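Local atomic coordinates of dual specificity phosphatase 28 (Homo sapiens, PDB entry 5Y15), a protein that dephosphorylates a synthetic aryl phosphate, 6,8-difluoro-4-methylumbelliferyl phosphate, in vitro but, though built as a dual-specificity phosphatase, has almost no detectable activity on phosphotyrosine. Residues S46-S51 with G117-V122; T67-V72 with P82-L87. The protein carries 2 engineered substitutions. All blocks are in the same frame, centred on the assembly; numbering follows the deposited sequence.

Overall arrangement
From the N terminus the chain lays down an outer strand, 40-44, and turns back into strand 47-50. Contact 1 closes only much later, when 117-122 arrives beside 46-51 after the helix 100-115, so it spans a long loop. Inside that loop lies contact 2, a short closure in which 82-87 returns alongside 67-72 after an excursion without helix or strand. The two are therefore nested, not crossed. They share one mixed sheet: strands 119-123 and 66-71 are neighbours, with Ala119 O close to Thr67 N and Leu121 O to Val70 N, both probable hydrogen bonds. Contact 1 ties the early strands to the sheet's centre, and contact 2 adds the strand at the far edge.

Contact 1 of 2, residues S46-S51 with G117-V122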
loop_
_atom_site.group_PDB
_atom_site.type_symbol
_atom_site.label_atom_id
_atom_site.label_comp_id
_atom_site.label_asym_id
_atom_site.label_seq_id
_atom_site.Cartn_x
_atom_site.Cartn_y
_atom_site.Cartn_z
ATOM N N SER A 46 -2.567 -5.027 -16.420
ATOM C CA SER A 46 -2.873 -5.005 -14.997
ATOM C C SER A 46 -2.612 -3.641 -14.339
ATOM O O SER A 46 -2.584 -3.544 -13.111
ATOM C CB SER A 46 -2.104 -6.115 -14.275
ATOM O OG SER A 46 -2.733 -7.373 -14.496
ATOM N N LEU A 47 -2.499 -2.577 -15.129
ATOM C CA LEU A 47 -2.126 -1.252 -14.646
ATOM C C LEU A 47 -3.000 -0.183 -15.290
ATOM O O LEU A 47 -2.931 0.015 -16.507
ATOM C CB LEU A 47 -0.655 -0.979 -14.969
ATOM C CG LEU A 47 -0.190 0.433 -14.657
ATOM C CD1 LEU A 47 -0.098 0.602 -13.122
ATOM C CD2 LEU A 47 1.134 0.735 -15.383
ATOM N N PHE A 48 -3.799 0.525 -14.479
ATOM C CA PHE A 48 -4.659 1.612 -14.944
ATOM C C PHE A 48 -4.351 2.913 -14.213
ATOM O O PHE A 48 -4.060 2.914 -13.018
ATOM C CB PHE A 48 -6.137 1.306 -14.724
ATOM C CG PHE A 48 -6.593 0.049 -15.375
ATOM C CD1 PHE A 48 -6.409 -1.177 -14.747
ATOM C CD2 PHE A 48 -7.191 0.081 -16.628
ATOM C CE1 PHE A 48 -6.835 -2.346 -15.343
ATOM C CE2 PHE A 48 -7.620 -1.091 -17.237
ATOM C CZ PHE A 48 -7.441 -2.307 -16.592
ATOM N N LEU A 49 -4.492 4.020 -14.936
ATOM C CA LEU A 49 -4.304 5.364 -14.431
ATOM C C LEU A 49 -5.660 6.065 -14.442
ATOM O O LEU A 49 -6.494 5.803 -15.313
ATOM C CB LEU A 49 -3.302 6.131 -15.303
ATOM C CG LEU A 49 -2.917 7.558 -14.919
ATOM C CD1 LEU A 49 -1.576 7.858 -15.482
ATOM C CD2 LEU A 49 -3.920 8.614 -15.384
ATOM N N GLY A 50 -5.898 6.949 -13.469
ATOM C CA GLY A 50 -7.190 7.614 -13.430
ATOM C C GLY A 50 -7.186 8.967 -12.747
ATOM O O GLY A 50 -6.266 9.327 -12.010
ATOM N N SER A 51 -8.258 9.708 -12.983
ATOM C CA SER A 51 -8.444 11.008 -12.354
ATOM C C SER A 51 -9.403 10.840 -11.194
ATOM O O SER A 51 -9.791 9.721 -10.854
ATOM C CB SER A 51 -9.010 12.041 -13.328
ATOM O OG SER A 51 -10.250 11.581 -13.834
ATOM N N GLY A 117 -2.618 -11.778 -9.313
ATOM C CA GLY A 117 -3.614 -11.944 -10.348
ATOM C C GLY A 117 -4.619 -10.828 -10.477
ATOM O O GLY A 117 -5.599 -10.982 -11.222
ATOM N N GLY A 118 -4.397 -9.703 -9.801
ATOM C CA GLY A 118 -5.269 -8.565 -9.870
ATOM C C GLY A 118 -4.668 -7.453 -10.697
ATOM O O GLY A 118 -3.722 -7.652 -11.469
ATOM N N ALA A 119 -5.216 -6.260 -10.518
ATOM C CA ALA A 119 -4.783 -5.093 -11.259
ATOM C C ALA A 119 -4.740 -3.904 -10.318
ATOM O O ALA A 119 -5.404 -3.884 -9.287
ATOM C CB ALA A 119 -5.730 -4.799 -12.429
ATOM N N CYS A 120 -3.977 -2.892 -10.692
ATOM C CA CYS A 120 -3.856 -1.703 -9.873
ATOM C C CYS A 120 -4.478 -0.540 -10.604
ATOM O O CYS A 120 -4.370 -0.424 -11.828
ATOM C CB CYS A 120 -2.405 -1.321 -9.569
ATOM S SG CYS A 120 -1.422 -2.591 -8.802
ATOM N N LEU A 121 -5.087 0.345 -9.824
ATOM C CA LEU A 121 -5.531 1.634 -10.311
ATOM C C LEU A 121 -4.694 2.659 -9.563
ATOM O O LEU A 121 -4.676 2.661 -8.330
ATOM C CB LEU A 121 -7.027 1.848 -10.051
ATOM C CG LEU A 121 -7.389 3.323 -10.021
ATOM C CD1 LEU A 121 -7.340 3.881 -11.440
ATOM C CD2 LEU A 121 -8.733 3.610 -9.314
ATOM N N VAL A 122 -3.957 3.474 -10.300
ATOM C CA VAL A 122 -3.194 4.588 -9.752
ATOM C C VAL A 122 -3.961 5.838 -10.138
ATOM O O VAL A 122 -4.229 6.052 -11.326
ATOM C CB VAL A 122 -1.767 4.648 -10.321
ATOM C CG1 VAL A 122 -1.001 5.803 -9.742
ATOM C CG2 VAL A 122 -1.005 3.340 -10.072
#
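Ser46 O receives the backbone N-H of Cys120, and from there the two parallel strands exchange bonds in alternation. Phe48 carries the exchange forward: its N gives to Cys120 O at 2.9 Å, and its O takes Val122 N at 2.8 Å. Gly50 N then reaches Val122 O at 2.9 Å, but this last bond is bent, with 135° at the hydrogen. At the other end the hydroxyl of Ser46 adds a side-chain bond, OG to Gly118 O at 3.2 Å, its donor tilted well away from the carbonyl plane.

Side chains fill in on the two faces. The Phe48 ring turns an edge to the partner strand, with Ala119 CB 4.0 Å from CE1 and Cys120 O also near the ring plane. With CG anti to the carbonyl carbon (chi1 -57°), the ring is carried back along the strand to Ala119. Leu121 CD1 reaches over the partner backbone, 3.8 Å from Phe48 O and 4.0 Å from Gly50 N. On the face that Leu47 and Leu49 share with Cys120 and Val122, Leu47 CD1 meets Val122 CG2 at 4.2 Å, the two side chains crossing at a slant.

Further out, Met110 of helix 100-115 touches Leu47, Cys120 and Val122, and helix 130-142 adds Leu139 and Cys135. Val66 lies against Phe48 and Leu121. Strand 119-123 leads straight to Ser124, an engineered residue at the inferred phosphocysteine position, and Gly50 bonds to its backbone. A central parallel strand running into the phosphate-binding loop is characteristic of the protein tyrosine phosphatase fold.

Contact 2 of 2, residues T67-V72 with P82-L87; sequences TLCVNV and PGVAEL
Cys69 pairs with Glu86 and Val70 with Leu87 where strand 85-88 runs parallel to strand 66-71, the edge pairing of the phosphatase sheet within this chain. Backbone bonds come first: Cys69 N to Ala85 O at 3.1 Å, Leu87 N to Cys69 O at 2.9 Å, and Asn71 N to Leu87 O at 2.8 Å. Before these the strands splay, and a water bridges the gap, giving to Thr67 O and accepting from Ala85 N.

Among apolar contacts, Val84 CG1 lies 3.9 Å from Cys69 SG and packs on the Thr67 carbonyl, while Leu68 CD1 spans Ala85 CB and Leu87 CB. The outer edge is not bare: Glu86 and Leu87 pair antiparallel with a strand of the second subunit, continuing the sheet across the interface.

Polar side chains finish the contact. Glu86 OE1 forms a salt bridge with Arg88 of the second subunit. Asn71 is held through OD1 by Ser73 OG, and its ND2 also gives to Gln76 O. The extended Glu86 chain (chi2 -167°) carries the carboxylate out beside the Asn71 amide; the two planes are 6° apart, and OE2 accepts Asn71 ND2 at 3.1 Å.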
loop_
_atom_site.group_PDB
_atom_site.type_symbol
_atom_site.label_atom_id
_atom_site.label_comp_id
_atom_site.label_asym_id
_atom_site.label_seq_id
_atom_site.Cartn_x
_atom_site.Cartn_y
_atom_site.Cartn_z
ATOM N N THR A 67 -7.614 -4.777 -7.804
ATOM C CA THR A 67 -7.560 -5.239 -6.435
ATOM C C THR A 67 -6.761 -4.298 -5.554
ATOM O O THR A 67 -6.654 -4.547 -4.346
ATOM C CB THR A 67 -6.944 -6.642 -6.368
ATOM O OG1 THR A 67 -5.637 -6.587 -6.923
ATOM C CG2 THR A 67 -7.770 -7.628 -7.188
ATOM N N LEU A 68 -6.196 -3.230 -6.118
ATOM C CA LEU A 68 -5.472 -2.252 -5.319
ATOM C C LEU A 68 -5.641 -0.892 -5.961
ATOM O O LEU A 68 -5.392 -0.755 -7.160
ATOM C CB LEU A 68 -3.980 -2.597 -5.220
ATOM C CG LEU A 68 -3.072 -1.555 -4.561
ATOM C CD1 LEU A 68 -3.285 -1.550 -3.066
ATOM C CD2 LEU A 68 -1.593 -1.770 -4.894
ATOM N N CYS A 69 -6.078 0.093 -5.175
ATOM C CA CYS A 69 -6.144 1.487 -5.606
ATOM C C CYS A 69 -5.000 2.250 -4.960
ATOM O O CYS A 69 -4.840 2.211 -3.735
ATOM C CB CYS A 69 -7.482 2.134 -5.207
ATOM S SG CYS A 69 -8.894 1.358 -6.009
ATOM N N VAL A 70 -4.237 2.972 -5.763
ATOM C CA VAL A 70 -3.147 3.793 -5.261
ATOM C C VAL A 70 -3.605 5.229 -5.396
ATOM O O VAL A 70 -3.663 5.766 -6.512
ATOM C CB VAL A 70 -1.831 3.556 -6.014
ATOM C CG1 VAL A 70 -0.701 4.413 -5.399
ATOM C CG2 VAL A 70 -1.454 2.059 -6.017
ATOM N N ASN A 71 -3.902 5.852 -4.259
ATOM C CA ASN A 71 -4.433 7.216 -4.181
ATOM C C ASN A 71 -3.227 8.100 -3.926
ATOM O O ASN A 71 -2.721 8.152 -2.808
ATOM C CB ASN A 71 -5.468 7.282 -3.057
ATOM C CG ASN A 71 -6.145 8.662 -2.892
ATOM O OD1 ASN A 71 -5.724 9.684 -3.442
ATOM N ND2 ASN A 71 -7.192 8.678 -2.086
ATOM N N VAL A 72 -2.727 8.760 -4.966
ATOM C CA VAL A 72 -1.525 9.606 -4.829
ATOM C C VAL A 72 -2.014 11.020 -4.550
ATOM O O VAL A 72 -2.073 11.894 -5.426
ATOM C CB VAL A 72 -0.625 9.524 -6.066
ATOM C CG1 VAL A 72 0.793 10.006 -5.722
ATOM C CG2 VAL A 72 -0.617 8.087 -6.647
ATOM N N PRO A 82 -15.837 -0.983 -2.356
ATOM C CA PRO A 82 -15.643 -1.692 -1.090
ATOM C C PRO A 82 -14.830 -2.965 -1.257
ATOM O O PRO A 82 -14.758 -3.558 -2.336
ATOM C CB PRO A 82 -17.082 -2.021 -0.673
ATOM C CG PRO A 82 -17.768 -2.283 -2.006
ATOM C CD PRO A 82 -17.079 -1.397 -3.035
ATOM N N GLY A 83 -14.163 -3.351 -0.168
ATOM C CA GLY A 83 -13.344 -4.549 -0.151
ATOM C C GLY A 83 -12.040 -4.470 -0.914
ATOM O O GLY A 83 -11.265 -5.431 -0.876
ATOM N N VAL A 84 -11.766 -3.362 -1.592
ATOM C CA VAL A 84 -10.548 -3.177 -2.369
ATOM C C VAL A 84 -9.548 -2.427 -1.504
ATOM O O VAL A 84 -9.832 -1.314 -1.042
ATOM C CB VAL A 84 -10.824 -2.417 -3.674
ATOM C CG1 VAL A 84 -9.524 -2.141 -4.412
ATOM C CG2 VAL A 84 -11.797 -3.203 -4.542
ATOM N N ALA A 85 -8.383 -3.036 -1.284
ATOM C CA ALA A 85 -7.337 -2.390 -0.506
ATOM C C ALA A 85 -6.938 -1.085 -1.180
ATOM O O ALA A 85 -6.995 -0.959 -2.400
ATOM C CB ALA A 85 -6.125 -3.322 -0.379
ATOM N N GLU A 86 -6.556 -0.098 -0.366
ATOM C CA GLU A 86 -6.211 1.234 -0.849
ATOM C C GLU A 86 -4.939 1.703 -0.169
ATOM O O GLU A 86 -4.833 1.662 1.064
ATOM C CB GLU A 86 -7.321 2.281 -0.563
ATOM C CG GLU A 86 -6.803 3.745 -0.703
ATOM C CD GLU A 86 -7.751 4.835 -0.126
ATOM O OE1 GLU A 86 -8.693 4.498 0.629
ATOM O OE2 GLU A 86 -7.527 6.049 -0.399
ATOM N N LEU A 87 -3.991 2.162 -0.975
ATOM C CA LEU A 87 -2.739 2.723 -0.488
ATOM C C LEU A 87 -2.746 4.208 -0.805
ATOM O O LEU A 87 -2.814 4.585 -1.982
ATOM C CB LEU A 87 -1.537 2.025 -1.142
ATOM C CG LEU A 87 -0.176 2.696 -0.931
ATOM C CD1 LEU A 87 0.231 2.621 0.515
ATOM C CD2 LEU A 87 0.882 2.013 -1.808
HETATM O O HOH W 1 -7.578 -5.795 -1.798
#